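Local structure of type II restriction enzyme MunI (Mycoplasma, 1D02) at residues D[95-100]-D[147-153]; D[174-178]-D[192-197]; D[39-43]-D[84-90]. The protein recognises the double-stranded DNA sequence 5'-CAATTG-3' as a homodimeric type II restriction endonuclease and cleaves it after the first C. The protein carries 1 engineered substitution. All coordinates share one frame; numbering follows the deposited sequence.

The three contacts belong to one mixed five-stranded sheet in the order 40-44, 84-88, 93-101, 148-153, 177-180, with a helix laid against it. Interaction 1 pairs two parallel strands, the central 93-101 and its neighbour 148-153; its Glu98 and Lys100 probably belong to the active site, with Lys100 NZ at the phosphate of DA4 of chain A. Interaction 3 pairs the strands at one edge, and a probable hydrogen bond from Gly97 N to Phe84 O (2.7 Å) joins it to interaction 1, the centres about 14 Å apart. At the other edge interaction 2 attaches helix 186-197; its centre is about 10 Å from that of interaction 1, with a probable hydrogen bond from Phe152 N to Phe178 O (2.9 Å). The nearest atoms of interactions 3 and 2 lie about 8 and 13 Å from the DNA.

Interaction 1: residues D[95-100]-D[147-153]; sequences LFGEIK and PFWVVFE. With nucleotides of chain A.
Lys100 lays its CB against the Phe152 ring, 3.7 Å from CD2 and oblique to the ring, and its CG comes loosely within 4.3 Å of Val150 CG1, which also sits over one face of the Phe152 ring, toward its rim. Bends at chi2 (-67°) and chi4 (-68°) fold the chain back toward the Ile99 carbonyl and bring CE to 3.7 Å from OP2 of DA4 of chain A; NZ donates a hydrogen bond to the same oxygen at 3.1 Å, and a weak second bond runs from NZ to the carbonyl of Ile99. Glu98, Ile99 and Lys100 match the E-X-K half of the PD-(D/E)XK nuclease motif, which makes Glu98 and Lys100 probable active-site residues. Their strand is held by its parallel neighbour 148-153 through five backbone hydrogen bonds; the one from Val151 N to Glu98 O, at 2.9 Å, is almost straight. On the other side of the sheet Val151 CG2 covers the centre of a face of the Trp149 indole, while Leu95 CD2 reaches Trp149 CB at 4.0 Å. Farther along, Ile99 CG2 meets the carboxylate of Glu153, 3.7 Å from OE2.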
loop_
_atom_site.group_PDB
_atom_site.type_symbol
_atom_site.label_atom_id
_atom_site.label_comp_id
_atom_site.label_asym_id
_atom_site.label_seq_id
_atom_site.Cartn_x
_atom_site.Cartn_y
_atom_site.Cartn_z
ATOM N N LEU D 95 -17.841 -5.554 5.163
ATOM C CA LEU D 95 -16.767 -5.549 4.162
ATOM C C LEU D 95 -16.495 -4.061 3.938
ATOM O O LEU D 95 -17.409 -3.313 3.601
ATOM C CB LEU D 95 -17.248 -6.194 2.851
ATOM C CG LEU D 95 -16.316 -6.036 1.639
ATOM C CD1 LEU D 95 -15.053 -6.868 1.899
ATOM C CD2 LEU D 95 -17.009 -6.505 0.354
ATOM N N PHE D 96 -15.251 -3.628 4.146
ATOM C CA PHE D 96 -14.893 -2.224 3.958
ATOM C C PHE D 96 -14.345 -2.024 2.559
ATOM O O PHE D 96 -13.682 -2.909 2.019
ATOM C CB PHE D 96 -13.878 -1.814 5.036
ATOM C CG PHE D 96 -14.474 -1.767 6.407
ATOM C CD1 PHE D 96 -14.288 -2.820 7.307
ATOM C CD2 PHE D 96 -15.287 -0.705 6.774
ATOM C CE1 PHE D 96 -14.925 -2.797 8.562
ATOM C CE2 PHE D 96 -15.915 -0.672 8.012
ATOM C CZ PHE D 96 -15.734 -1.721 8.908
ATOM N N GLY D 97 -14.642 -0.876 1.953
ATOM C CA GLY D 97 -14.185 -0.691 0.594
ATOM C C GLY D 97 -13.529 0.618 0.241
ATOM O O GLY D 97 -13.619 1.591 0.986
ATOM N N GLU D 98 -12.865 0.631 -0.910
ATOM C CA GLU D 98 -12.212 1.836 -1.406
ATOM C C GLU D 98 -12.579 1.981 -2.874
ATOM O O GLU D 98 -12.965 1.010 -3.534
ATOM C CB GLU D 98 -10.682 1.740 -1.287
ATOM C CG GLU D 98 -10.128 1.654 0.127
ATOM C CD GLU D 98 -10.622 2.768 1.051
ATOM O OE1 GLU D 98 -11.000 3.864 0.560
ATOM O OE2 GLU D 98 -10.642 2.551 2.287
ATOM N N ILE D 99 -12.435 3.197 -3.392
ATOM C CA ILE D 99 -12.732 3.472 -4.784
ATOM C C ILE D 99 -11.535 4.272 -5.281
ATOM O O ILE D 99 -11.263 5.367 -4.767
ATOM C CB ILE D 99 -14.023 4.310 -4.931
ATOM C CG1 ILE D 99 -15.243 3.491 -4.441
ATOM C CG2 ILE D 99 -14.223 4.704 -6.393
ATOM C CD1 ILE D 99 -16.545 4.226 -4.539
ATOM N N LYS D 100 -10.824 3.736 -6.265
ATOM C CA LYS D 100 -9.652 4.425 -6.793
ATOM C C LYS D 100 -9.905 4.772 -8.250
ATOM O O LYS D 100 -9.987 3.892 -9.098
ATOM C CB LYS D 100 -8.415 3.525 -6.635
ATOM C CG LYS D 100 -7.891 3.506 -5.194
ATOM C CD LYS D 100 -7.334 4.893 -4.830
ATOM C CE LYS D 100 -7.202 5.122 -3.323
ATOM N NZ LYS D 100 -8.529 5.204 -2.650
ATOM N N PRO D 147 -10.072 -8.671 4.004
ATOM C CA PRO D 147 -11.242 -7.967 4.547
ATOM C C PRO D 147 -11.673 -6.678 3.870
ATOM O O PRO D 147 -12.515 -5.962 4.405
ATOM C CB PRO D 147 -10.842 -7.734 5.999
ATOM C CG PRO D 147 -9.342 -7.474 5.871
ATOM C CD PRO D 147 -8.898 -8.530 4.889
ATOM N N PHE D 148 -11.089 -6.373 2.716
ATOM C CA PHE D 148 -11.435 -5.139 2.015
ATOM C C PHE D 148 -11.655 -5.412 0.543
ATOM O O PHE D 148 -11.292 -6.477 0.032
ATOM C CB PHE D 148 -10.308 -4.106 2.183
ATOM C CG PHE D 148 -8.982 -4.563 1.618
ATOM C CD1 PHE D 148 -8.677 -4.352 0.273
ATOM C CD2 PHE D 148 -8.045 -5.199 2.428
ATOM C CE1 PHE D 148 -7.449 -4.768 -0.260
ATOM C CE2 PHE D 148 -6.819 -5.618 1.913
ATOM C CZ PHE D 148 -6.506 -5.408 0.571
ATOM N N TRP D 149 -12.255 -4.440 -0.136
ATOM C CA TRP D 149 -12.522 -4.564 -1.562
ATOM C C TRP D 149 -12.226 -3.217 -2.197
ATOM O O TRP D 149 -12.837 -2.213 -1.834
ATOM C CB TRP D 149 -13.992 -4.945 -1.770
ATOM C CG TRP D 149 -14.393 -5.132 -3.205
ATOM C CD1 TRP D 149 -13.611 -5.589 -4.226
ATOM C CD2 TRP D 149 -15.706 -4.959 -3.744
ATOM N NE1 TRP D 149 -14.364 -5.714 -5.380
ATOM C CE2 TRP D 149 -15.653 -5.334 -5.107
ATOM C CE3 TRP D 149 -16.930 -4.529 -3.206
ATOM C CZ2 TRP D 149 -16.777 -5.294 -5.950
ATOM C CZ3 TRP D 149 -18.054 -4.488 -4.044
ATOM C CH2 TRP D 149 -17.962 -4.869 -5.400
ATOM N N VAL D 150 -11.287 -3.205 -3.141
ATOM C CA VAL D 150 -10.909 -1.966 -3.817
ATOM C C VAL D 150 -11.535 -1.986 -5.217
ATOM O O VAL D 150 -11.327 -2.922 -5.989
ATOM C CB VAL D 150 -9.366 -1.828 -3.943
ATOM C CG1 VAL D 150 -9.020 -0.571 -4.732
ATOM C CG2 VAL D 150 -8.699 -1.755 -2.538
ATOM N N VAL D 151 -12.354 -0.977 -5.499
ATOM C CA VAL D 151 -12.976 -0.851 -6.817
ATOM C C VAL D 151 -12.248 0.247 -7.585
ATOM O O VAL D 151 -12.167 1.395 -7.110
ATOM C CB VAL D 151 -14.466 -0.497 -6.696
ATOM C CG1 VAL D 151 -15.065 -0.288 -8.088
ATOM C CG2 VAL D 151 -15.203 -1.634 -5.952
ATOM N N PHE D 152 -11.686 -0.112 -8.739
ATOM C CA PHE D 152 -10.968 0.844 -9.590
ATOM C C PHE D 152 -11.940 1.340 -10.654
ATOM O O PHE D 152 -12.813 0.586 -11.103
ATOM C CB PHE D 152 -9.758 0.187 -10.262
ATOM C CG PHE D 152 -8.666 -0.228 -9.297
ATOM C CD1 PHE D 152 -8.608 -1.533 -8.803
ATOM C CD2 PHE D 152 -7.713 0.686 -8.877
ATOM C CE1 PHE D 152 -7.612 -1.927 -7.895
ATOM C CE2 PHE D 152 -6.709 0.310 -7.969
ATOM C CZ PHE D 152 -6.655 -0.999 -7.473
ATOM N N GLU D 153 -11.763 2.594 -11.062
ATOM C CA GLU D 153 -12.638 3.245 -12.047
ATOM C C GLU D 153 -11.766 4.157 -12.891
ATOM O O GLU D 153 -10.676 4.529 -12.460
ATOM C CB GLU D 153 -13.682 4.122 -11.339
ATOM C CG GLU D 153 -14.693 3.343 -10.490
ATOM C CD GLU D 153 -15.693 4.235 -9.734
ATOM O OE1 GLU D 153 -15.619 5.479 -9.817
ATOM O OE2 GLU D 153 -16.555 3.666 -9.020
ATOM P P DA A 4 -9.797 8.610 -1.539
ATOM O OP1 DA A 4 -10.916 7.808 -2.094
ATOM O OP2 DA A 4 -8.437 8.017 -1.439
ATOM O "O5'" DA A 4 -9.694 9.940 -2.408
ATOM C "C5'" DA A 4 -10.819 10.792 -2.573
ATOM C "C4'" DA A 4 -10.517 11.842 -3.619
ATOM O "O4'" DA A 4 -9.512 12.765 -3.142
ATOM C "C3'" DA A 4 -9.990 11.298 -4.938
ATOM O "O3'" DA A 4 -10.549 12.087 -5.994
ATOM C "C2'" DA A 4 -8.479 11.469 -4.816
ATOM C "C1'" DA A 4 -8.353 12.729 -3.970
ATOM N N9 DA A 4 -7.191 12.803 -3.076
ATOM C C8 DA A 4 -6.820 11.902 -2.105
ATOM N N7 DA A 4 -5.803 12.299 -1.377
ATOM C C5 DA A 4 -5.463 13.531 -1.917
ATOM C C6 DA A 4 -4.493 14.488 -1.554
ATOM N N6 DA A 4 -3.653 14.339 -0.528
ATOM N N1 DA A 4 -4.432 15.629 -2.280
ATOM C C2 DA A 4 -5.287 15.784 -3.299
ATOM N N3 DA A 4 -6.243 14.964 -3.733
ATOM C C4 DA A 4 -6.287 13.843 -2.983
#

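Interaction 2: residues D[174-178]-D[192-197]; sequences QDNYF and HFNEKL
The 3-10 turn 174-176, leading into strand 177-180, passes helix 192-197 with CA atoms 6.4 Å apart at Asp175 and Lys196. This is helix-on-sheet packing at one edge of the mixed sheet, with the helix widening into a pi-type turn at 193-197. The His192 imidazole lies between the two segments, its CG anti to the backbone N (chi1 -174°), which carries the ring toward the strand. Phe178 CB sits over the centre of one face in a CH-pi contact, 4.1 Å from the centroid, and on the opposite face Lys196 CD lies toward the rim. The two aromatic rings meet obliquely, planes 49° apart. His192 also meets the Trp149 ring, which ties the helix to strand 148-153. Leu197 CD2 packs against Asp175 O at 3.6 Å. The aliphatic part of Lys196 crosses Asp175 at about a right angle, with CD 3.3 Å from OD1, yet the salt bridge from Lys196 NZ to that oxygen is long. Water completes the link: one molecule donates to both Asp175 OD2 and Lys196 O, while another donates to Asp175 OD1 (2.7 Å) and accepts from Lys196 NZ (3.0 Å).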
loop_
_atom_site.group_PDB
_atom_site.type_symbol
_atom_site.label_atom_id
_atom_site.label_comp_id
_atom_site.label_asym_id
_atom_site.label_seq_id
_atom_site.Cartn_x
_atom_site.Cartn_y
_atom_site.Cartn_z
ATOM N N GLN D 174 -7.259 -12.343 -6.020
ATOM C CA GLN D 174 -7.828 -11.622 -7.153
ATOM C C GLN D 174 -9.221 -11.073 -6.933
ATOM O O GLN D 174 -9.572 -10.055 -7.524
ATOM C CB GLN D 174 -7.851 -12.509 -8.401
ATOM C CG GLN D 174 -6.482 -12.813 -8.949
ATOM C CD GLN D 174 -5.748 -11.561 -9.395
ATOM O OE1 GLN D 174 -6.225 -10.831 -10.267
ATOM N NE2 GLN D 174 -4.580 -11.317 -8.816
ATOM N N ASP D 175 -10.014 -11.701 -6.067
ATOM C CA ASP D 175 -11.373 -11.232 -5.867
ATOM C C ASP D 175 -11.489 -10.012 -4.961
ATOM O O ASP D 175 -12.587 -9.475 -4.794
ATOM C CB ASP D 175 -12.262 -12.357 -5.313
ATOM C CG ASP D 175 -12.378 -13.543 -6.269
ATOM O OD1 ASP D 175 -12.089 -13.395 -7.478
ATOM O OD2 ASP D 175 -12.780 -14.635 -5.805
ATOM N N ASN D 176 -10.369 -9.585 -4.369
ATOM C CA ASN D 176 -10.380 -8.426 -3.491
ATOM C C ASN D 176 -10.282 -7.067 -4.201
ATOM O O ASN D 176 -10.184 -6.031 -3.557
ATOM C CB ASN D 176 -9.326 -8.593 -2.397
ATOM C CG ASN D 176 -9.799 -9.569 -1.325
ATOM O OD1 ASN D 176 -9.268 -10.671 -1.193
ATOM N ND2 ASN D 176 -10.840 -9.182 -0.599
ATOM N N TYR D 177 -10.296 -7.083 -5.535
ATOM C CA TYR D 177 -10.391 -5.819 -6.267
ATOM C C TYR D 177 -11.332 -6.055 -7.436
ATOM O O TYR D 177 -11.593 -7.210 -7.803
ATOM C CB TYR D 177 -9.033 -5.328 -6.790
ATOM C CG TYR D 177 -8.493 -6.119 -7.953
ATOM C CD1 TYR D 177 -8.799 -5.763 -9.267
ATOM C CD2 TYR D 177 -7.689 -7.223 -7.734
ATOM C CE1 TYR D 177 -8.308 -6.497 -10.339
ATOM C CE2 TYR D 177 -7.182 -7.965 -8.784
ATOM C CZ TYR D 177 -7.493 -7.598 -10.085
ATOM O OH TYR D 177 -6.970 -8.342 -11.108
ATOM N N PHE D 178 -11.883 -4.981 -7.992
ATOM C CA PHE D 178 -12.740 -5.111 -9.176
ATOM C C PHE D 178 -12.491 -3.903 -10.060
ATOM O O PHE D 178 -12.409 -2.774 -9.560
ATOM C CB PHE D 178 -14.228 -5.166 -8.802
ATOM C CG PHE D 178 -15.145 -5.152 -9.994
ATOM C CD1 PHE D 178 -15.310 -6.293 -10.794
ATOM C CD2 PHE D 178 -15.852 -3.998 -10.322
ATOM C CE1 PHE D 178 -16.175 -6.275 -11.904
ATOM C CE2 PHE D 178 -16.714 -3.973 -11.428
ATOM C CZ PHE D 178 -16.876 -5.106 -12.212
ATOM N N HIS D 192 -19.872 -9.100 -9.087
ATOM C CA HIS D 192 -18.589 -9.450 -8.473
ATOM C C HIS D 192 -18.795 -9.663 -6.974
ATOM O O HIS D 192 -18.357 -10.669 -6.414
ATOM C CB HIS D 192 -17.549 -8.349 -8.701
ATOM C CG HIS D 192 -16.177 -8.714 -8.220
ATOM N ND1 HIS D 192 -15.794 -8.604 -6.900
ATOM C CD2 HIS D 192 -15.121 -9.256 -8.875
ATOM C CE1 HIS D 192 -14.563 -9.069 -6.762
ATOM N NE2 HIS D 192 -14.136 -9.474 -7.946
ATOM N N PHE D 193 -19.441 -8.703 -6.321
ATOM C CA PHE D 193 -19.717 -8.816 -4.889
ATOM C C PHE D 193 -20.571 -10.070 -4.615
ATOM O O PHE D 193 -20.246 -10.890 -3.764
ATOM C CB PHE D 193 -20.508 -7.591 -4.414
ATOM C CG PHE D 193 -21.096 -7.748 -3.036
ATOM C CD1 PHE D 193 -20.294 -7.660 -1.904
ATOM C CD2 PHE D 193 -22.466 -7.997 -2.880
ATOM C CE1 PHE D 193 -20.845 -7.816 -0.622
ATOM C CE2 PHE D 193 -23.028 -8.156 -1.613
ATOM C CZ PHE D 193 -22.213 -8.064 -0.477
ATOM N N ASN D 194 -21.654 -10.215 -5.366
ATOM C CA ASN D 194 -22.581 -11.329 -5.172
ATOM C C ASN D 194 -21.943 -12.713 -5.263
ATOM O O ASN D 194 -22.176 -13.583 -4.409
ATOM C CB ASN D 194 -23.705 -11.222 -6.207
ATOM C CG ASN D 194 -24.844 -12.150 -5.925
ATOM O OD1 ASN D 194 -25.247 -12.939 -6.795
ATOM N ND2 ASN D 194 -25.384 -12.080 -4.716
ATOM N N GLU D 195 -21.131 -12.905 -6.287
ATOM C CA GLU D 195 -20.496 -14.188 -6.554
ATOM C C GLU D 195 -19.223 -14.477 -5.782
ATOM O O GLU D 195 -18.939 -15.627 -5.452
ATOM C CB GLU D 195 -20.194 -14.297 -8.054
ATOM C CG GLU D 195 -21.440 -14.415 -8.944
ATOM C CD GLU D 195 -21.176 -14.074 -10.420
ATOM O OE1 GLU D 195 -20.005 -14.092 -10.869
ATOM O OE2 GLU D 195 -22.163 -13.783 -11.140
ATOM N N LYS D 196 -18.474 -13.431 -5.452
ATOM C CA LYS D 196 -17.184 -13.626 -4.805
ATOM C C LYS D 196 -16.956 -13.157 -3.381
ATOM O O LYS D 196 -16.050 -13.658 -2.710
ATOM C CB LYS D 196 -16.116 -13.001 -5.695
ATOM C CG LYS D 196 -16.137 -13.574 -7.103
ATOM C CD LYS D 196 -15.285 -12.783 -8.061
ATOM C CE LYS D 196 -15.164 -13.539 -9.372
ATOM N NZ LYS D 196 -14.644 -12.668 -10.458
ATOM N N LEU D 197 -17.764 -12.214 -2.906
ATOM C CA LEU D 197 -17.554 -11.650 -1.583
ATOM C C LEU D 197 -18.702 -11.764 -0.578
ATOM O O LEU D 197 -18.469 -11.848 0.625
ATOM C CB LEU D 197 -17.189 -10.167 -1.745
ATOM C CG LEU D 197 -16.016 -9.865 -2.693
ATOM C CD1 LEU D 197 -15.930 -8.329 -2.930
ATOM C CD2 LEU D 197 -14.723 -10.380 -2.091
HETATM O O HOH W 1 -14.223 -15.474 -3.601
HETATM O O HOH W 2 -11.872 -11.799 -9.649
#

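Interaction 3: residues D[39-43]-D[84-90]; sequences KYVLY and FAIENTE
The Tyr43 ring offers its edge to strand 84-88: Glu87 OE1 lies there in the ring plane, and Ala85 CB also approaches the edge, 4.0 Å from CD1. The carboxylate is turned 62° from the ring. Tyr43 OH donates to Glu87 OE1; the modelled 2.4 Å is very short, and the exact distance is doubtful. Lys39 CG lies over one face of the Tyr40 ring, toward the rim, while a water lies in plane at its edge, accepting from both Tyr40 OH and Asn88 ND2. Asn88 CB comes within 4.0 Å of Tyr40 CE2. Beyond CG the Lys39 chain is extended, with CD 3.6 Å from Glu90 CD; NZ bonds to Ser7 O, one water, 2.7 Å from Lys39 NZ, joins it to Asn88 ND2, and others join it to Glu90 OE2. Lys39 O is gripped twice, by Thr89 N at 2.9 Å and by Thr89 OG1 at 2.7 Å. Asn88 OD1 accepts from Glu90 N, an Asx turn where the strand finishes. Leu42 CD1 packs on Ile86 CG1 at 3.8 Å. Hydrogen-bonded pairs (Val41 with Glu87, Tyr43 with Ala85) alternate with non-hydrogen-bonded ones (Tyr40 with Asn88, Leu42 with Ile86), an antiparallel edge of the PD-(D/E)XK nuclease core sheet.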
loop_
_atom_site.group_PDB
_atom_site.type_symbol
_atom_site.label_atom_id
_atom_site.label_comp_id
_atom_site.label_asym_id
_atom_site.label_seq_id
_atom_site.Cartn_x
_atom_site.Cartn_y
_atom_site.Cartn_z
ATOM N N LYS D 39 -31.200 -7.625 3.691
ATOM C CA LYS D 39 -30.526 -7.493 4.966
ATOM C C LYS D 39 -29.218 -6.719 4.817
ATOM O O LYS D 39 -28.566 -6.422 5.821
ATOM C CB LYS D 39 -30.229 -8.884 5.560
ATOM C CG LYS D 39 -29.281 -9.720 4.726
ATOM C CD LYS D 39 -29.335 -11.196 5.160
ATOM C CE LYS D 39 -28.422 -12.054 4.299
ATOM N NZ LYS D 39 -28.523 -13.520 4.619
ATOM N N TYR D 40 -28.837 -6.398 3.579
ATOM C CA TYR D 40 -27.596 -5.660 3.374
ATOM C C TYR D 40 -27.830 -4.164 3.328
ATOM O O TYR D 40 -28.869 -3.703 2.854
ATOM C CB TYR D 40 -26.895 -6.080 2.072
ATOM C CG TYR D 40 -26.634 -7.563 1.972
ATOM C CD1 TYR D 40 -27.553 -8.397 1.351
ATOM C CD2 TYR D 40 -25.499 -8.137 2.552
ATOM C CE1 TYR D 40 -27.361 -9.781 1.308
ATOM C CE2 TYR D 40 -25.294 -9.538 2.526
ATOM C CZ TYR D 40 -26.239 -10.349 1.902
ATOM O OH TYR D 40 -26.104 -11.726 1.926
ATOM N N VAL D 41 -26.867 -3.408 3.835
ATOM C CA VAL D 41 -26.951 -1.963 3.788
ATOM C C VAL D 41 -25.589 -1.446 3.351
ATOM O O VAL D 41 -24.559 -2.027 3.677
ATOM C CB VAL D 41 -27.302 -1.352 5.152
ATOM C CG1 VAL D 41 -28.635 -1.895 5.638
ATOM C CG2 VAL D 41 -26.211 -1.656 6.147
ATOM N N LEU D 42 -25.598 -0.372 2.577
ATOM C CA LEU D 42 -24.360 0.229 2.102
ATOM C C LEU D 42 -24.142 1.496 2.922
ATOM O O LEU D 42 -25.078 2.281 3.115
ATOM C CB LEU D 42 -24.471 0.641 0.629
ATOM C CG LEU D 42 -23.215 1.314 0.056
ATOM C CD1 LEU D 42 -22.133 0.304 -0.289
ATOM C CD2 LEU D 42 -23.630 2.125 -1.157
ATOM N N TYR D 43 -22.916 1.703 3.394
ATOM C CA TYR D 43 -22.595 2.918 4.148
ATOM C C TYR D 43 -21.635 3.716 3.270
ATOM O O TYR D 43 -20.732 3.143 2.675
ATOM C CB TYR D 43 -21.858 2.591 5.453
ATOM C CG TYR D 43 -22.639 1.747 6.438
ATOM C CD1 TYR D 43 -22.077 0.595 7.005
ATOM C CD2 TYR D 43 -23.927 2.110 6.825
ATOM C CE1 TYR D 43 -22.786 -0.169 7.946
ATOM C CE2 TYR D 43 -24.640 1.351 7.761
ATOM C CZ TYR D 43 -24.060 0.221 8.316
ATOM O OH TYR D 43 -24.759 -0.506 9.261
ATOM N N PHE D 84 -16.503 3.258 1.318
ATOM C CA PHE D 84 -17.806 2.627 1.568
ATOM C C PHE D 84 -17.650 1.368 2.410
ATOM O O PHE D 84 -16.536 0.949 2.713
ATOM C CB PHE D 84 -18.495 2.290 0.218
ATOM C CG PHE D 84 -17.836 1.170 -0.576
ATOM C CD1 PHE D 84 -18.262 -0.160 -0.445
ATOM C CD2 PHE D 84 -16.800 1.438 -1.473
ATOM C CE1 PHE D 84 -17.669 -1.171 -1.192
ATOM C CE2 PHE D 84 -16.201 0.425 -2.220
ATOM C CZ PHE D 84 -16.641 -0.881 -2.078
ATOM N N ALA D 85 -18.772 0.816 2.852
ATOM C CA ALA D 85 -18.749 -0.464 3.560
ATOM C C ALA D 85 -20.062 -1.124 3.234
ATOM O O ALA D 85 -21.066 -0.443 3.004
ATOM C CB ALA D 85 -18.639 -0.291 5.090
ATOM N N ILE D 86 -20.048 -2.451 3.220
ATOM C CA ILE D 86 -21.267 -3.216 2.989
ATOM C C ILE D 86 -21.459 -4.081 4.232
ATOM O O ILE D 86 -20.575 -4.873 4.584
ATOM C CB ILE D 86 -21.156 -4.122 1.757
ATOM C CG1 ILE D 86 -21.108 -3.250 0.509
ATOM C CG2 ILE D 86 -22.360 -5.077 1.699
ATOM C CD1 ILE D 86 -20.822 -3.990 -0.738
ATOM N N GLU D 87 -22.596 -3.910 4.904
ATOM C CA GLU D 87 -22.850 -4.713 6.101
ATOM C C GLU D 87 -24.017 -5.659 5.915
ATOM O O GLU D 87 -25.024 -5.296 5.298
ATOM C CB GLU D 87 -23.179 -3.822 7.318
ATOM C CG GLU D 87 -23.529 -4.650 8.584
ATOM C CD GLU D 87 -23.695 -3.811 9.832
ATOM O OE1 GLU D 87 -23.582 -2.570 9.749
ATOM O OE2 GLU D 87 -23.942 -4.400 10.908
ATOM N N ASN D 88 -23.868 -6.879 6.425
ATOM C CA ASN D 88 -24.966 -7.848 6.455
ATOM C C ASN D 88 -25.524 -7.553 7.863
ATOM O O ASN D 88 -24.866 -7.867 8.866
ATOM C CB ASN D 88 -24.411 -9.258 6.386
ATOM C CG ASN D 88 -25.476 -10.318 6.639
ATOM O OD1 ASN D 88 -26.449 -10.084 7.373
ATOM N ND2 ASN D 88 -25.277 -11.487 6.055
ATOM N N THR D 89 -26.709 -6.940 7.948
ATOM C CA THR D 89 -27.260 -6.550 9.241
ATOM C C THR D 89 -27.750 -7.704 10.111
ATOM O O THR D 89 -28.088 -7.487 11.272
ATOM C CB THR D 89 -28.395 -5.514 9.110
ATOM O OG1 THR D 89 -29.483 -6.086 8.367
ATOM C CG2 THR D 89 -27.888 -4.253 8.411
ATOM N N GLU D 90 -27.783 -8.914 9.569
ATOM C CA GLU D 90 -28.203 -10.062 10.370
ATOM C C GLU D 90 -27.010 -10.656 11.095
ATOM O O GLU D 90 -27.107 -11.041 12.262
ATOM C CB GLU D 90 -28.845 -11.136 9.507
ATOM C CG GLU D 90 -30.234 -10.784 9.038
ATOM C CD GLU D 90 -30.909 -11.939 8.333
ATOM O OE1 GLU D 90 -32.064 -11.751 7.896
ATOM O OE2 GLU D 90 -30.288 -13.026 8.221
HETATM O O HOH W 3 -26.720 -14.015 6.520
HETATM O O HOH W 4 -29.807 -15.277 6.424
HETATM O O HOH W 5 -31.675 -14.036 5.676
HETATM O O HOH W 6 -23.934 -12.609 3.307
#